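Local coordinates for protein exoribonuclease II, mitochondrial (Candida glabrata, PDB 6F3H) that degrades RNA from its 3' end as the exoribonuclease component of the mitochondrial RNA degradosome, and binds magnesium, at residues L154-L159 with N229-V234; L299-A304 with G356-N361; S172-I177 with L216-G221; S370-L375 with S454-F459; A76-V81 with A239-T244. The protein carries 1 engineered substitution. One frame throughout, in Å; residues are numbered along the deposited sequence.

Contact 1. Residues L154-L159 with N229-V234; sequences LIHRYL and NLWGSV
His156 stands edge-on against the indole of Trp231 in a T-shaped pair: the planes meet at 87°, and the imidazole centroid is 4.9 Å from that of the six-membered ring. The approach is off-centre, since His156 CD2 lies over one face of Trp231 but toward its rim, 3.7 Å from CZ2. With CG anti to the backbone N (chi1 -177°), the histidine leaves helix 123-159 pointing at the loop that leads into strand 231-237. Over one of its faces lies Leu230 CD2, toward the rim of the imidazole, while His156 CB rests 3.6 Å from Trp231 CZ2. Ile155 arrives from another direction, at the outer edge of the indole and near its plane, with CD1 3.6 Å from Trp231 CH2. The one polar link is weak: His156 NE2 donates to Leu230 O at 2.8 Å, with an N-H...O angle of only 123°. Val248 of the adjoining strand 242-248 touches both side chains, and the indole NE1 is held by Gln225 of helix 212-226. NE2 also bonds weakly to Leu249 O; two backbone carbonyls near one nitrogen, though both bonds are weak, are consistent with the hydrogen lying on NE2 of a buried imidazole turned mainly by packing.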
# COMPACT_ATOMS: atom_id res chain seq x y z
N LEU A 154 -29.18 1.20 -6.69
CA LEU A 154 -29.85 -0.05 -6.36
C LEU A 154 -28.90 -1.02 -5.69
O LEU A 154 -29.12 -1.42 -4.54
CB LEU A 154 -30.44 -0.67 -7.63
CG LEU A 154 -31.16 -2.01 -7.43
CD1 LEU A 154 -31.98 -2.09 -6.13
CD2 LEU A 154 -32.07 -2.24 -8.61
N ILE A 155 -27.85 -1.43 -6.39
CA ILE A 155 -26.98 -2.40 -5.78
C ILE A 155 -26.28 -1.81 -4.59
O ILE A 155 -25.83 -2.56 -3.73
CB ILE A 155 -25.98 -2.96 -6.80
CG1 ILE A 155 -25.27 -1.82 -7.52
CG2 ILE A 155 -26.72 -3.74 -7.79
CD1 ILE A 155 -24.13 -1.20 -6.79
N HIS A 156 -26.20 -0.48 -4.49
CA HIS A 156 -25.76 0.06 -3.22
C HIS A 156 -26.64 -0.45 -2.09
O HIS A 156 -26.17 -0.59 -0.96
CB HIS A 156 -25.76 1.59 -3.22
CG HIS A 156 -25.24 2.18 -1.94
ND1 HIS A 156 -25.97 2.17 -0.76
CD2 HIS A 156 -24.05 2.74 -1.63
CE1 HIS A 156 -25.25 2.73 0.20
NE2 HIS A 156 -24.08 3.08 -0.30
N ARG A 157 -27.92 -0.73 -2.36
CA ARG A 157 -28.77 -1.31 -1.32
C ARG A 157 -28.32 -2.73 -0.95
O ARG A 157 -28.47 -3.13 0.21
CB ARG A 157 -30.23 -1.28 -1.75
CG ARG A 157 -31.15 -1.03 -0.57
CD ARG A 157 -32.61 -1.07 -0.93
NE ARG A 157 -32.87 -1.86 -2.14
CZ ARG A 157 -33.56 -1.40 -3.18
NH1 ARG A 157 -33.77 -2.17 -4.25
NH2 ARG A 157 -34.04 -0.16 -3.15
N TYR A 158 -27.73 -3.48 -1.87
CA TYR A 158 -27.35 -4.86 -1.55
C TYR A 158 -25.93 -4.97 -1.00
O TYR A 158 -25.64 -5.84 -0.16
CB TYR A 158 -27.53 -5.76 -2.78
CG TYR A 158 -28.98 -6.01 -3.20
CD1 TYR A 158 -29.66 -5.10 -4.00
CD2 TYR A 158 -29.66 -7.16 -2.80
CE1 TYR A 158 -30.97 -5.33 -4.39
CE2 TYR A 158 -30.97 -7.39 -3.19
CZ TYR A 158 -31.62 -6.47 -3.98
OH TYR A 158 -32.93 -6.69 -4.37
N LEU A 159 -25.02 -4.11 -1.47
CA LEU A 159 -23.62 -4.16 -1.04
C LEU A 159 -23.41 -3.52 0.32
O LEU A 159 -22.57 -3.98 1.10
CB LEU A 159 -22.73 -3.46 -2.06
CG LEU A 159 -22.89 -4.04 -3.45
CD1 LEU A 159 -21.82 -3.48 -4.35
CD2 LEU A 159 -22.79 -5.53 -3.37
N ASN A 229 -22.34 10.83 -0.24
CA ASN A 229 -21.79 10.01 0.83
C ASN A 229 -22.30 8.59 0.74
O ASN A 229 -22.60 7.94 1.74
CB ASN A 229 -22.06 10.61 2.20
CG ASN A 229 -21.54 12.02 2.31
OD1 ASN A 229 -22.31 12.98 2.44
ND2 ASN A 229 -20.21 12.15 2.24
N LEU A 230 -22.37 8.11 -0.48
CA LEU A 230 -22.79 6.74 -0.72
C LEU A 230 -21.61 5.81 -0.99
O LEU A 230 -21.72 4.60 -0.74
CB LEU A 230 -23.75 6.70 -1.91
CG LEU A 230 -25.04 7.50 -1.80
CD1 LEU A 230 -25.72 7.51 -3.15
CD2 LEU A 230 -25.92 6.87 -0.73
N TRP A 231 -20.50 6.35 -1.48
CA TRP A 231 -19.31 5.59 -1.77
C TRP A 231 -18.11 6.38 -1.25
O TRP A 231 -18.14 7.61 -1.19
CB TRP A 231 -19.17 5.33 -3.28
CG TRP A 231 -20.46 4.92 -3.94
CD1 TRP A 231 -21.43 5.74 -4.41
CD2 TRP A 231 -20.93 3.58 -4.18
NE1 TRP A 231 -22.48 5.01 -4.93
CE2 TRP A 231 -22.19 3.68 -4.79
CE3 TRP A 231 -20.39 2.31 -3.93
CZ2 TRP A 231 -22.93 2.57 -5.17
CZ3 TRP A 231 -21.13 1.21 -4.30
CH2 TRP A 231 -22.39 1.35 -4.92
N GLY A 232 -17.05 5.67 -0.92
CA GLY A 232 -15.83 6.30 -0.50
C GLY A 232 -14.99 6.64 -1.71
O GLY A 232 -15.46 6.66 -2.84
N SER A 233 -13.73 6.97 -1.45
CA SER A 233 -12.82 7.24 -2.53
C SER A 233 -12.54 5.98 -3.33
O SER A 233 -12.49 4.86 -2.79
CB SER A 233 -11.49 7.80 -2.02
OG SER A 233 -11.70 8.95 -1.23
N VAL A 234 -12.30 6.21 -4.60
CA VAL A 234 -11.84 5.19 -5.53
C VAL A 234 -10.32 5.20 -5.50
O VAL A 234 -9.69 6.21 -5.81
CB VAL A 234 -12.37 5.49 -6.94
CG1 VAL A 234 -11.68 4.62 -7.95
CG2 VAL A 234 -13.86 5.33 -6.97

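Contact 2. Residues L299-A304 with G356-N361; sequences LNDYAA and GNWDLN
Ala304 and Asn357 supply the hydrogen bond of this contact, where the last turn of helix 293-303 meets the loop preceding helix 369-378. Asn357 ND2 donates to Ala304 O at 2.9 Å; the bond is bent (N-H...O angle 140°), and the donor stands somewhat off the carbonyl plane. A chi1 of -173° swings the Asn357 amide beside its own carbonyl carbon and across to Ala304 O. The other end of that amide works within its own loop: Asn357 OD1 accepts from Asp359 N at 2.8 Å, an Asx turn that starts the helical-looking residues 358-360, and takes a weak second bond from Leu360 N. One amide thus ties the loop to the helix and fixes the turn. Van der Waals contact is modest: Ala304 CB comes 3.8 Å from Gly356 C. A third kind of contact sets a carboxylate against a ring, as Asp301 OD1 comes obliquely to 3.5 Å from Trp358 CZ2, with the two planes 72° apart. The stronger polar partner of this carboxylate is Tyr258, whose hydroxyl bonds to OD2. Asn306 grips the loop through Trp358 N and Gly356 O, and reaches the helix by a weak bond from ND2 to Asp301 OD1.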
# COMPACT_ATOMS: atom_id res chain seq x y z
N LEU A 299 -16.45 18.04 12.02
CA LEU A 299 -15.06 18.46 11.93
C LEU A 299 -14.14 17.27 11.92
O LEU A 299 -13.15 17.21 11.19
CB LEU A 299 -14.69 19.34 13.11
CG LEU A 299 -15.52 20.60 13.20
CD1 LEU A 299 -15.31 21.19 14.59
CD2 LEU A 299 -15.13 21.53 12.08
N ASN A 300 -14.47 16.28 12.73
CA ASN A 300 -13.68 15.08 12.80
C ASN A 300 -13.66 14.37 11.46
O ASN A 300 -12.59 14.08 10.91
CB ASN A 300 -14.23 14.21 13.90
CG ASN A 300 -13.44 12.97 14.10
OD1 ASN A 300 -12.24 13.02 14.34
ND2 ASN A 300 -14.10 11.84 14.01
N ASP A 301 -14.83 14.11 10.89
CA ASP A 301 -14.86 13.46 9.59
C ASP A 301 -14.13 14.28 8.53
O ASP A 301 -13.70 13.72 7.52
CB ASP A 301 -16.31 13.19 9.17
CG ASP A 301 -16.91 11.97 9.86
OD1 ASP A 301 -16.11 11.12 10.28
OD2 ASP A 301 -18.14 11.82 9.97
N TYR A 302 -13.94 15.58 8.73
CA TYR A 302 -13.17 16.32 7.74
C TYR A 302 -11.67 16.13 7.95
O TYR A 302 -10.96 15.77 7.01
CB TYR A 302 -13.54 17.80 7.78
CG TYR A 302 -13.10 18.57 6.56
CD1 TYR A 302 -13.91 18.67 5.43
CD2 TYR A 302 -11.87 19.19 6.52
CE1 TYR A 302 -13.48 19.37 4.30
CE2 TYR A 302 -11.44 19.90 5.41
CZ TYR A 302 -12.24 19.98 4.30
OH TYR A 302 -11.78 20.68 3.21
N ALA A 303 -11.17 16.34 9.17
CA ALA A 303 -9.74 16.19 9.46
C ALA A 303 -9.23 14.80 9.13
O ALA A 303 -8.09 14.64 8.69
CB ALA A 303 -9.46 16.51 10.92
N ALA A 304 -10.04 13.78 9.40
CA ALA A 304 -9.69 12.41 9.12
C ALA A 304 -9.66 12.09 7.63
O ALA A 304 -9.10 11.07 7.25
CB ALA A 304 -10.67 11.50 9.81
N GLY A 356 -8.93 8.37 12.42
CA GLY A 356 -10.35 8.26 12.21
C GLY A 356 -10.77 7.86 10.82
O GLY A 356 -11.96 7.72 10.56
N ASN A 357 -9.83 7.69 9.89
CA ASN A 357 -10.21 7.52 8.51
C ASN A 357 -10.87 6.16 8.30
O ASN A 357 -10.38 5.13 8.80
CB ASN A 357 -8.98 7.71 7.63
CG ASN A 357 -9.33 7.71 6.19
OD1 ASN A 357 -9.85 6.71 5.70
ND2 ASN A 357 -9.08 8.81 5.49
N TRP A 358 -11.96 6.15 7.52
CA TRP A 358 -12.77 4.94 7.39
C TRP A 358 -12.07 3.89 6.55
O TRP A 358 -12.26 2.70 6.76
CB TRP A 358 -14.12 5.27 6.76
CG TRP A 358 -14.99 6.17 7.60
CD1 TRP A 358 -14.98 6.27 8.95
CD2 TRP A 358 -15.99 7.09 7.14
NE1 TRP A 358 -15.91 7.20 9.37
CE2 TRP A 358 -16.54 7.72 8.27
CE3 TRP A 358 -16.47 7.46 5.87
CZ2 TRP A 358 -17.55 8.68 8.18
CZ3 TRP A 358 -17.46 8.42 5.79
CH2 TRP A 358 -18.00 9.02 6.93
N ASP A 359 -11.26 4.33 5.60
CA ASP A 359 -10.58 3.41 4.70
C ASP A 359 -9.35 2.80 5.36
O ASP A 359 -9.08 1.61 5.21
CB ASP A 359 -10.25 4.17 3.42
CG ASP A 359 -11.50 4.62 2.68
OD1 ASP A 359 -12.60 4.06 2.92
OD2 ASP A 359 -11.41 5.60 1.91
N LEU A 360 -8.63 3.61 6.14
CA LEU A 360 -7.61 3.07 7.02
C LEU A 360 -8.19 1.98 7.88
O LEU A 360 -7.58 0.93 8.08
CB LEU A 360 -7.05 4.18 7.89
CG LEU A 360 -5.96 3.74 8.84
CD1 LEU A 360 -4.84 3.14 8.02
CD2 LEU A 360 -5.47 4.95 9.63
N ASN A 361 -9.42 2.19 8.34
CA ASN A 361 -10.24 1.11 8.87
C ASN A 361 -9.65 0.47 10.12
O ASN A 361 -9.65 -0.75 10.28
CB ASN A 361 -10.47 0.06 7.79
CG ASN A 361 -11.57 -0.88 8.12
OD1 ASN A 361 -12.27 -0.70 9.13
ND2 ASN A 361 -11.72 -1.92 7.33

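Contact 3. Residues S172-I177 with L216-G221; sequences SLVRII and LATYWG
Ile177 lies alongside Thr218, the two side chains running past each other in opposite directions, and can be traced atom by atom. Its CB is already within touch, 4.1 Å from Thr218 OG1. At the branch, CG2 lies the same 4.1 Å from Thr218 OG1, while CG1 makes the closer methylene-to-methyl approach, 3.8 Å to Thr218 CG2. That position follows from chi1 of -63°, which sets CG1 anti to the carbonyl carbon and beside the backbone N. Beyond it the terminal CD1 makes no comparable approach to the threonine. The isoleucine also packs on Val148, so its side chain links this crossing to helix 123-159. Helices 170-178 and 212-226 cross almost perpendicularly: the axes of the short segments pass 9.9 Å apart with 105° between their N-to-C directions. With such a steep crossing the contact is a small patch, and Thr218 is the one residue of 216-221 that enters it. Two more side chains of helix 170-178 flank the threonine, with Val174 CG2 4.1 Å from Thr218 OG1 and Leu173 CD2 4.3 Å from Thr218 CG2. The buried hydroxyl in this apolar setting is satisfied one turn back along its own helix, through a hydrogen bond between Thr218 OG1 and Thr214 O.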
# COMPACT_ATOMS: atom_id res chain seq x y z
N SER A 172 -15.25 -6.23 -9.87
CA SER A 172 -16.45 -6.96 -9.51
C SER A 172 -17.65 -6.05 -9.63
O SER A 172 -18.73 -6.47 -10.04
CB SER A 172 -16.32 -7.52 -8.09
OG SER A 172 -15.35 -8.55 -8.02
N LEU A 173 -17.46 -4.79 -9.29
CA LEU A 173 -18.55 -3.83 -9.33
C LEU A 173 -18.96 -3.51 -10.75
O LEU A 173 -20.15 -3.58 -11.10
CB LEU A 173 -18.12 -2.57 -8.61
CG LEU A 173 -19.16 -1.50 -8.69
CD1 LEU A 173 -20.40 -1.99 -7.98
CD2 LEU A 173 -18.61 -0.25 -8.06
N VAL A 174 -17.99 -3.16 -11.59
CA VAL A 174 -18.28 -2.94 -13.00
C VAL A 174 -19.04 -4.11 -13.60
O VAL A 174 -20.05 -3.93 -14.29
CB VAL A 174 -16.96 -2.69 -13.74
CG1 VAL A 174 -17.20 -2.66 -15.22
CG2 VAL A 174 -16.35 -1.41 -13.24
N ARG A 175 -18.59 -5.34 -13.30
CA ARG A 175 -19.24 -6.52 -13.86
C ARG A 175 -20.71 -6.55 -13.50
O ARG A 175 -21.57 -6.79 -14.35
CB ARG A 175 -18.55 -7.78 -13.36
CG ARG A 175 -17.40 -8.20 -14.23
CD ARG A 175 -16.75 -9.49 -13.79
NE ARG A 175 -15.32 -9.36 -14.02
CZ ARG A 175 -14.44 -9.13 -13.06
NH1 ARG A 175 -14.85 -9.05 -11.80
NH2 ARG A 175 -13.16 -9.00 -13.35
N ILE A 176 -21.03 -6.25 -12.24
CA ILE A 176 -22.41 -6.24 -11.81
C ILE A 176 -23.21 -5.23 -12.61
O ILE A 176 -24.35 -5.48 -13.00
CB ILE A 176 -22.47 -5.93 -10.31
CG1 ILE A 176 -21.72 -7.02 -9.56
CG2 ILE A 176 -23.90 -5.77 -9.86
CD1 ILE A 176 -21.80 -6.86 -8.11
N ILE A 177 -22.63 -4.06 -12.83
CA ILE A 177 -23.35 -3.04 -13.58
C ILE A 177 -23.70 -3.55 -14.96
O ILE A 177 -24.84 -3.44 -15.42
CB ILE A 177 -22.51 -1.76 -13.65
CG1 ILE A 177 -22.27 -1.20 -12.25
CG2 ILE A 177 -23.21 -0.76 -14.48
CD1 ILE A 177 -23.52 -1.03 -11.46
N LEU A 216 -16.00 3.06 -17.58
CA LEU A 216 -15.94 4.50 -17.50
C LEU A 216 -17.19 5.07 -16.86
O LEU A 216 -17.12 5.84 -15.90
CB LEU A 216 -15.72 5.05 -18.90
CG LEU A 216 -15.31 6.49 -18.97
CD1 LEU A 216 -14.40 6.80 -17.82
CD2 LEU A 216 -14.56 6.62 -20.26
N ALA A 217 -18.36 4.64 -17.34
CA ALA A 217 -19.61 5.14 -16.78
C ALA A 217 -19.73 4.83 -15.30
O ALA A 217 -20.23 5.65 -14.53
CB ALA A 217 -20.80 4.55 -17.54
N THR A 218 -19.29 3.65 -14.87
CA THR A 218 -19.41 3.31 -13.46
C THR A 218 -18.55 4.22 -12.62
O THR A 218 -18.99 4.71 -11.57
CB THR A 218 -18.99 1.86 -13.23
OG1 THR A 218 -19.55 1.01 -14.23
CG2 THR A 218 -19.47 1.39 -11.91
N TYR A 219 -17.34 4.50 -13.09
CA TYR A 219 -16.47 5.43 -12.40
C TYR A 219 -17.16 6.76 -12.22
O TYR A 219 -17.32 7.28 -11.10
CB TYR A 219 -15.20 5.63 -13.22
CG TYR A 219 -14.35 6.68 -12.62
CD1 TYR A 219 -13.77 6.46 -11.39
CD2 TYR A 219 -14.15 7.92 -13.23
CE1 TYR A 219 -12.99 7.41 -10.79
CE2 TYR A 219 -13.35 8.90 -12.62
CZ TYR A 219 -12.77 8.63 -11.39
OH TYR A 219 -11.97 9.54 -10.73
N TRP A 220 -17.62 7.32 -13.32
CA TRP A 220 -18.38 8.56 -13.31
C TRP A 220 -19.58 8.47 -12.39
O TRP A 220 -19.88 9.41 -11.65
CB TRP A 220 -18.82 8.87 -14.73
CG TRP A 220 -17.72 9.41 -15.56
CD1 TRP A 220 -16.58 10.00 -15.11
CD2 TRP A 220 -17.69 9.51 -16.99
NE1 TRP A 220 -15.81 10.42 -16.17
CE2 TRP A 220 -16.48 10.14 -17.34
CE3 TRP A 220 -18.57 9.13 -18.01
CZ2 TRP A 220 -16.11 10.38 -18.66
CZ3 TRP A 220 -18.21 9.38 -19.33
CH2 TRP A 220 -16.99 10.00 -19.65
N GLY A 221 -20.32 7.37 -12.45
CA GLY A 221 -21.47 7.23 -11.57
C GLY A 221 -21.06 7.30 -10.11
O GLY A 221 -21.73 7.92 -9.28

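Contact 4. Residues S370-L375 with S454-F459; sequences SVEQKL and SLKRAF
A partly buried polar contact, one salt bridge and one neutral-to-charged hydrogen bond, joins Glu372 and Gln373 on helix 369-378 to Lys456 and Arg457, where helix 449-456 of the RNB domain ends. The helices remain well separated, the nearest CA atoms being those of Glu372 and Ser454 at 9.9 Å, so long side chains do the bridging. Lys456 NZ reaches Glu372 OE1 at 3.1 Å, on the syn side of that oxygen. The lysine bends at its third and fourth torsions, bringing CE beside the second oxygen of the carboxylate. Arg457 instead extends straight from CG to NE. Its NH2 donates to Gln373 OE1 at 2.6 Å with an N-H...O angle of 153°, from nearly along the C=O axis. Amide and guanidinium are only 11° from coplanar, and the oxygen lies in the guanidinium plane. Arg457 is also the centre of an inverse gamma turn, directing its side chain toward helix 369-378 just as the chain leaves the helix. A weak bond from NH1 to Pro469 O gives the guanidinium a second hold. Glu372 OE1 lies 4.8 Å from Arg457 NE, so the carboxylate probably feels both positive charges, which would favour its ionised form.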
# COMPACT_ATOMS: atom_id res chain seq x y z
N SER A 370 -14.93 -3.29 14.85
CA SER A 370 -15.11 -3.44 16.29
C SER A 370 -15.81 -4.75 16.61
O SER A 370 -15.57 -5.35 17.67
CB SER A 370 -15.89 -2.26 16.85
N VAL A 371 -16.65 -5.22 15.69
CA VAL A 371 -17.26 -6.54 15.83
C VAL A 371 -16.20 -7.63 15.72
O VAL A 371 -16.15 -8.58 16.51
CB VAL A 371 -18.35 -6.72 14.75
CG1 VAL A 371 -18.78 -8.18 14.64
CG2 VAL A 371 -19.54 -5.79 15.01
N GLU A 372 -15.32 -7.50 14.72
CA GLU A 372 -14.34 -8.53 14.45
C GLU A 372 -13.35 -8.66 15.59
O GLU A 372 -13.04 -9.77 16.01
CB GLU A 372 -13.63 -8.21 13.13
CG GLU A 372 -14.60 -8.18 11.94
CD GLU A 372 -14.01 -7.59 10.68
OE1 GLU A 372 -12.98 -6.88 10.76
OE2 GLU A 372 -14.59 -7.85 9.59
N GLN A 373 -12.93 -7.54 16.18
CA GLN A 373 -11.95 -7.63 17.26
C GLN A 373 -12.58 -8.20 18.53
O GLN A 373 -11.86 -8.74 19.37
CB GLN A 373 -11.33 -6.27 17.56
CG GLN A 373 -10.07 -6.35 18.41
CD GLN A 373 -8.81 -6.60 17.57
OE1 GLN A 373 -8.90 -7.00 16.40
NE2 GLN A 373 -7.63 -6.38 18.16
N LYS A 374 -13.90 -8.12 18.65
CA LYS A 374 -14.58 -8.88 19.70
C LYS A 374 -14.40 -10.38 19.50
O LYS A 374 -14.37 -11.14 20.47
CB LYS A 374 -16.06 -8.50 19.74
CG LYS A 374 -16.32 -7.07 20.22
CD LYS A 374 -17.64 -6.95 21.01
CE LYS A 374 -17.71 -7.94 22.18
NZ LYS A 374 -18.69 -7.51 23.23
N LEU A 375 -14.28 -10.83 18.25
CA LEU A 375 -13.91 -12.22 17.99
C LEU A 375 -12.44 -12.46 18.27
O LEU A 375 -12.07 -13.44 18.92
CB LEU A 375 -14.24 -12.56 16.54
CG LEU A 375 -14.01 -13.92 15.90
CD1 LEU A 375 -14.59 -13.95 14.50
CD2 LEU A 375 -12.55 -14.18 15.77
N SER A 454 -8.80 -12.57 8.71
CA SER A 454 -7.39 -12.29 8.55
C SER A 454 -7.10 -11.91 7.12
O SER A 454 -6.53 -10.85 6.85
CB SER A 454 -6.59 -13.54 8.93
OG SER A 454 -6.95 -13.94 10.23
N LEU A 455 -7.62 -12.68 6.18
CA LEU A 455 -7.42 -12.38 4.78
C LEU A 455 -8.08 -11.08 4.39
O LEU A 455 -7.64 -10.42 3.44
CB LEU A 455 -7.96 -13.53 3.95
CG LEU A 455 -7.26 -14.86 4.27
CD1 LEU A 455 -8.01 -16.01 3.65
CD2 LEU A 455 -5.80 -14.84 3.80
N LYS A 456 -9.14 -10.70 5.08
CA LYS A 456 -9.73 -9.40 4.82
C LYS A 456 -8.77 -8.29 5.21
O LYS A 456 -8.46 -7.42 4.39
CB LYS A 456 -11.06 -9.28 5.56
CG LYS A 456 -11.86 -8.02 5.28
CD LYS A 456 -13.09 -7.98 6.16
CE LYS A 456 -13.12 -6.73 7.06
NZ LYS A 456 -11.90 -6.48 7.90
N ARG A 457 -8.24 -8.33 6.43
CA ARG A 457 -7.16 -7.42 6.79
C ARG A 457 -5.91 -7.85 6.06
O ARG A 457 -5.00 -8.37 6.68
CB ARG A 457 -6.81 -7.48 8.26
CG ARG A 457 -7.88 -7.85 9.20
CD ARG A 457 -7.33 -7.47 10.54
NE ARG A 457 -8.32 -7.46 11.61
CZ ARG A 457 -8.02 -7.14 12.87
NH1 ARG A 457 -6.77 -6.83 13.20
NH2 ARG A 457 -8.96 -7.11 13.80
N ALA A 458 -5.84 -7.64 4.76
CA ALA A 458 -4.85 -8.36 3.97
C ALA A 458 -3.40 -8.21 4.44
O ALA A 458 -2.54 -8.89 3.88
CB ALA A 458 -4.96 -7.89 2.52
N PHE A 459 -3.08 -7.32 5.38
CA PHE A 459 -1.73 -7.25 5.93
C PHE A 459 -1.83 -6.82 7.38
O PHE A 459 -2.89 -6.43 7.87
CB PHE A 459 -0.81 -6.28 5.19
CG PHE A 459 -0.76 -6.49 3.71
CD1 PHE A 459 -1.83 -6.17 2.90
CD2 PHE A 459 0.34 -7.07 3.12
CE1 PHE A 459 -1.80 -6.41 1.54
CE2 PHE A 459 0.38 -7.31 1.74
CZ PHE A 459 -0.68 -6.98 0.96

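Contact 5. Residues A76-V81 with A239-T244; sequences AMKNSV and ALLSPT
Leu241 plugs into the turn at Lys78 and Val81, and this is the tight part of the contact. One methyl, CD2, faces the backbone, 3.4 Å from Lys78 O; the other, CD1, meets the aliphatic stem of the lysine, 3.8 Å from Lys78 CG. Just after the turn, at the start of strand 81-85, Val81 approaches more loosely, its CG1 4.1 Å from Leu241 CB. The leucine crosses both side chains at about a right angle. It projects from a G1 beta bulge in the hairpin of strands 231-237 and 242-248, and its positive phi of 52° marks the irregular position. The turn it meets is the short 3-10 segment 78-80, which connects the two outermost strands of the N-terminal antiparallel sheet. Beyond the stem the Lys78 chain bends, and NZ makes a weak bond to Thr238 O, another tie to the hairpin. The looser side begins at Asn79. Its CA is 4.4 Å from Leu241 CD2, and Asn79, whose CB points away from the hairpin, packs against a phosphate of the bound RNA. Leu241 thus meets the turn through apolar contact alone, while Asn79 of the same turn lies against the charged backbone of the nucleic acid.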
# COMPACT_ATOMS: atom_id res chain seq x y z
N ALA A 76 1.28 15.11 -18.57
CA ALA A 76 0.91 14.80 -17.21
C ALA A 76 1.80 13.73 -16.65
O ALA A 76 2.36 12.91 -17.38
CB ALA A 76 -0.55 14.36 -17.11
N MSE A 77 1.92 13.74 -15.33
CA MSE A 77 2.62 12.70 -14.61
C MSE A 77 1.89 11.41 -14.77
O MSE A 77 0.67 11.36 -14.67
CB MSE A 77 2.74 13.03 -13.12
CG MSE A 77 3.86 13.99 -12.81
SE MSE A 77 5.44 13.62 -13.91
CE MSE A 77 6.46 15.26 -13.56
N LYS A 78 2.65 10.37 -15.01
CA LYS A 78 2.14 9.01 -15.02
C LYS A 78 1.05 8.80 -13.98
O LYS A 78 0.04 8.16 -14.25
CB LYS A 78 3.30 8.06 -14.78
CG LYS A 78 2.89 6.65 -14.53
CD LYS A 78 4.12 5.83 -14.11
CE LYS A 78 4.27 5.71 -12.58
NZ LYS A 78 3.82 4.38 -12.03
N ASN A 79 1.23 9.35 -12.78
CA ASN A 79 0.28 9.10 -11.70
C ASN A 79 -0.94 10.00 -11.75
O ASN A 79 -1.86 9.81 -10.94
CB ASN A 79 0.98 9.26 -10.38
CG ASN A 79 2.05 8.26 -10.24
OD1 ASN A 79 2.98 8.24 -11.05
ND2 ASN A 79 1.93 7.39 -9.27
N SER A 80 -0.97 10.95 -12.67
CA SER A 80 -2.22 11.66 -12.89
C SER A 80 -3.25 10.79 -13.58
O SER A 80 -4.37 11.25 -13.78
CB SER A 80 -1.98 12.92 -13.71
OG SER A 80 -1.08 13.80 -13.06
N VAL A 81 -2.90 9.58 -13.99
CA VAL A 81 -3.83 8.66 -14.66
C VAL A 81 -4.73 7.99 -13.63
O VAL A 81 -4.25 7.26 -12.76
CB VAL A 81 -3.07 7.62 -15.48
CG1 VAL A 81 -4.05 6.57 -15.96
CG2 VAL A 81 -2.39 8.28 -16.66
N ALA A 239 0.80 0.80 -10.05
CA ALA A 239 1.55 -0.00 -11.00
C ALA A 239 0.72 -0.32 -12.23
O ALA A 239 1.16 -0.13 -13.37
CB ALA A 239 2.02 -1.28 -10.32
N LEU A 240 -0.51 -0.76 -11.99
CA LEU A 240 -1.48 -1.00 -13.02
C LEU A 240 -2.13 0.26 -13.53
O LEU A 240 -2.73 0.23 -14.61
CB LEU A 240 -2.59 -1.90 -12.48
CG LEU A 240 -2.20 -3.16 -11.71
CD1 LEU A 240 -3.47 -3.99 -11.51
CD2 LEU A 240 -1.10 -3.94 -12.41
N LEU A 241 -2.09 1.34 -12.74
CA LEU A 241 -2.78 2.61 -13.04
C LEU A 241 -4.24 2.36 -13.34
O LEU A 241 -4.78 2.78 -14.36
CB LEU A 241 -2.11 3.37 -14.19
CG LEU A 241 -0.68 3.90 -14.03
CD1 LEU A 241 -0.09 4.39 -15.34
CD2 LEU A 241 -0.68 5.02 -13.04
N SER A 242 -4.89 1.66 -12.42
CA SER A 242 -6.28 1.31 -12.60
C SER A 242 -6.93 1.23 -11.23
O SER A 242 -6.25 0.95 -10.24
CB SER A 242 -6.41 -0.02 -13.32
OG SER A 242 -7.64 -0.61 -13.01
N PRO A 243 -8.24 1.45 -11.15
CA PRO A 243 -8.89 1.46 -9.84
C PRO A 243 -8.98 0.08 -9.23
O PRO A 243 -9.29 -0.90 -9.90
CB PRO A 243 -10.28 2.01 -10.15
CG PRO A 243 -10.48 1.72 -11.62
CD PRO A 243 -9.13 1.97 -12.20
N THR A 244 -8.75 0.03 -7.92
CA THR A 244 -8.76 -1.25 -7.22
C THR A 244 -10.03 -1.46 -6.43
O THR A 244 -10.67 -2.50 -6.54
CB THR A 244 -7.55 -1.38 -6.29
OG1 THR A 244 -7.60 -0.38 -5.27
CG2 THR A 244 -6.23 -1.23 -7.05

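From the N terminus, contacts 5, 1 and 3 open in turn at 76-81, 154-159 and 172-177, then close in reverse order at 216-221, 229-234 and 239-244. Contact 3 is therefore nested inside contact 1, and contact 1 inside contact 5. Contacts 1 and 3 touch through Ile155 and Leu173, uniting helices 123-159, 170-178 and 212-226; contacts 1 and 5 share neighbouring strands 231-237 and 242-248, where Val234 meets Pro243. Contact 5 extends this unit to the N-terminal sheet. Contacts 2 and 4 follow in series: 299-304 with 356-361 closes a loop less than half helix and without strand, then 370-375 with 454-459 joins helix 369-378 to helix 449-456, within the RNB range. None of the five loops cross.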